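Predicted protein (Phaeodactylum tricornutum CCAP 1055/1, PDB 5Z5M) probably converts 5-hydroxyisourate to (S)-allantoin in two steps of urate degradation, through hydroxyisourate hydrolase and OHCU decarboxylase activities joined in one chain. Local coordinates at residues 182-188 and 281-287. Numbering follows the deposited sequence.
Sequences FLTCHVL and HYHVPLL
Thr184 OG1 is shared by two imidazoles of the neighbouring strand: it hydrogen-bonds His281 NE2 at 2.9 Å and His283 ND1 at 2.8 Å, lying near the plane of each ring, at its edge. CG of His283 stands anti to the backbone N (chi1 -180°), which swings the ring along the strand, with ND1 at the hydroxyl and CE1 against His186 CB at 3.5 Å. His281 also makes an offset stack with Phe182, the ring centroids 4.0 Å apart and the planes inclined by 18°. Phe182 CE2 sits over the imidazole face, while His281 CB lies over the phenyl face as a CH-pi contact. With an alanine at His281, the Phe182 ring would probably lose its stacking partner and turn more freely, and Thr184 OG1 would keep one ring bond fewer. The backbones run side by side as parallel strands, paired by N-H to O bonds from Tyr282 to Phe182, Thr184 to Tyr282 and Val284 to Thr184, then, past a break at Cys185-His186 and Val284-Pro285, where the buried His186 N finds no partner, from Leu286 to His186 and Leu188 to Leu286. This parallel pair joins the first strand of the transthyretin-like domain to one near its C-terminus, in a beta-sandwich whose other sheet includes strands 241-248 and 268-275; the face with His186 and His283 probably lines the hydroxyisourate hydrolase site, as in relatives. Facing that sheet, Leu183 CD1 packs on Tyr282 CB at 3.9 Å and on Val284 CG2 at 4.1 Å. Trp245, Phe247 and Phe273 cover this apolar side, and Tyr282 OH bonds to Asp276 N. On the histidine face, Leu188 and Leu287 pack on Tyr296 of a second subunit.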
# COMPACT_ATOMS: atom_id res chain seq x y z
N PHE A 182 -22.35 -11.02 1.92
CA PHE A 182 -22.52 -9.93 0.98
C PHE A 182 -21.20 -9.26 0.64
O PHE A 182 -20.18 -9.46 1.31
CB PHE A 182 -23.52 -8.88 1.52
CG PHE A 182 -23.11 -8.24 2.82
CD1 PHE A 182 -23.32 -8.88 4.04
CD2 PHE A 182 -22.54 -6.97 2.84
CE1 PHE A 182 -22.95 -8.29 5.24
CE2 PHE A 182 -22.17 -6.37 4.03
CZ PHE A 182 -22.38 -7.03 5.24
N LEU A 183 -21.24 -8.44 -0.41
CA LEU A 183 -20.05 -7.79 -0.97
C LEU A 183 -20.21 -6.28 -0.96
O LEU A 183 -21.19 -5.74 -1.49
CB LEU A 183 -19.80 -8.28 -2.40
CG LEU A 183 -18.64 -7.66 -3.19
CD1 LEU A 183 -17.29 -8.00 -2.57
CD2 LEU A 183 -18.69 -8.14 -4.63
N THR A 184 -19.27 -5.59 -0.33
CA THR A 184 -19.27 -4.14 -0.31
C THR A 184 -17.97 -3.59 -0.89
O THR A 184 -16.99 -4.32 -1.07
CB THR A 184 -19.44 -3.58 1.12
OG1 THR A 184 -18.40 -4.09 1.96
CG2 THR A 184 -20.80 -3.96 1.69
N CYS A 185 -17.97 -2.29 -1.14
CA CYS A 185 -16.83 -1.61 -1.73
C CYS A 185 -16.70 -0.21 -1.16
O CYS A 185 -17.69 0.41 -0.76
CB CYS A 185 -16.97 -1.55 -3.25
SG CYS A 185 -15.48 -1.00 -4.10
N HIS A 186 -15.47 0.28 -1.10
CA HIS A 186 -15.17 1.63 -0.66
C HIS A 186 -14.03 2.14 -1.52
O HIS A 186 -13.09 1.39 -1.81
CB HIS A 186 -14.81 1.64 0.83
CG HIS A 186 -14.37 2.98 1.34
ND1 HIS A 186 -15.23 4.05 1.47
CD2 HIS A 186 -13.16 3.41 1.77
CE1 HIS A 186 -14.56 5.09 1.95
NE2 HIS A 186 -13.31 4.72 2.14
N VAL A 187 -14.10 3.39 -1.96
CA VAL A 187 -13.00 3.97 -2.72
C VAL A 187 -12.43 5.17 -1.98
O VAL A 187 -13.16 6.10 -1.61
CB VAL A 187 -13.43 4.41 -4.12
CG1 VAL A 187 -12.22 4.95 -4.88
CG2 VAL A 187 -14.07 3.26 -4.86
N LEU A 188 -11.12 5.14 -1.75
CA LEU A 188 -10.44 6.24 -1.08
C LEU A 188 -9.39 6.89 -1.99
O LEU A 188 -8.52 6.20 -2.52
CB LEU A 188 -9.77 5.75 0.19
CG LEU A 188 -8.93 6.83 0.89
CD1 LEU A 188 -9.80 7.67 1.81
CD2 LEU A 188 -7.78 6.20 1.64
N HIS A 281 -18.93 -11.69 4.92
CA HIS A 281 -18.91 -10.32 4.41
C HIS A 281 -17.56 -10.05 3.76
O HIS A 281 -16.52 -10.04 4.43
CB HIS A 281 -19.18 -9.32 5.53
CG HIS A 281 -19.03 -7.89 5.12
ND1 HIS A 281 -18.87 -6.86 6.02
CD2 HIS A 281 -19.01 -7.32 3.89
CE1 HIS A 281 -18.76 -5.72 5.37
NE2 HIS A 281 -18.84 -5.97 4.07
N TYR A 282 -17.56 -9.86 2.45
CA TYR A 282 -16.35 -9.49 1.74
C TYR A 282 -16.36 -7.99 1.49
O TYR A 282 -17.29 -7.47 0.89
CB TYR A 282 -16.23 -10.24 0.41
CG TYR A 282 -15.67 -11.64 0.50
CD1 TYR A 282 -16.32 -12.63 1.23
CD2 TYR A 282 -14.51 -11.99 -0.18
CE1 TYR A 282 -15.81 -13.92 1.29
CE2 TYR A 282 -14.00 -13.27 -0.12
CZ TYR A 282 -14.65 -14.23 0.62
OH TYR A 282 -14.14 -15.50 0.67
N HIS A 283 -15.33 -7.31 1.96
CA HIS A 283 -15.17 -5.89 1.67
C HIS A 283 -13.93 -5.73 0.79
O HIS A 283 -12.81 -5.93 1.25
CB HIS A 283 -15.04 -5.08 2.96
CG HIS A 283 -14.88 -3.61 2.72
ND1 HIS A 283 -15.92 -2.80 2.31
CD2 HIS A 283 -13.80 -2.81 2.82
CE1 HIS A 283 -15.49 -1.57 2.18
NE2 HIS A 283 -14.20 -1.54 2.47
N VAL A 284 -14.12 -5.39 -0.48
CA VAL A 284 -13.01 -5.29 -1.41
C VAL A 284 -12.91 -3.88 -1.95
O VAL A 284 -13.50 -3.56 -2.98
CB VAL A 284 -13.16 -6.31 -2.56
CG1 VAL A 284 -11.96 -6.23 -3.53
CG2 VAL A 284 -13.29 -7.71 -2.00
N PRO A 285 -12.17 -3.01 -1.24
CA PRO A 285 -12.05 -1.59 -1.54
C PRO A 285 -10.93 -1.25 -2.52
O PRO A 285 -10.15 -2.12 -2.91
CB PRO A 285 -11.74 -0.99 -0.17
CG PRO A 285 -10.91 -2.03 0.49
CD PRO A 285 -11.41 -3.37 -0.02
N LEU A 286 -10.86 0.02 -2.91
CA LEU A 286 -9.79 0.53 -3.74
C LEU A 286 -9.16 1.76 -3.07
O LEU A 286 -9.85 2.72 -2.74
CB LEU A 286 -10.31 0.90 -5.14
CG LEU A 286 -9.29 1.50 -6.11
CD1 LEU A 286 -8.27 0.45 -6.53
CD2 LEU A 286 -9.98 2.11 -7.33
N LEU A 287 -7.84 1.72 -2.86
CA LEU A 287 -7.07 2.89 -2.45
C LEU A 287 -6.38 3.42 -3.70
O LEU A 287 -5.65 2.68 -4.33
CB LEU A 287 -6.04 2.53 -1.38
CG LEU A 287 -6.46 2.32 0.08
CD1 LEU A 287 -7.48 1.21 0.23
CD2 LEU A 287 -5.24 2.04 0.94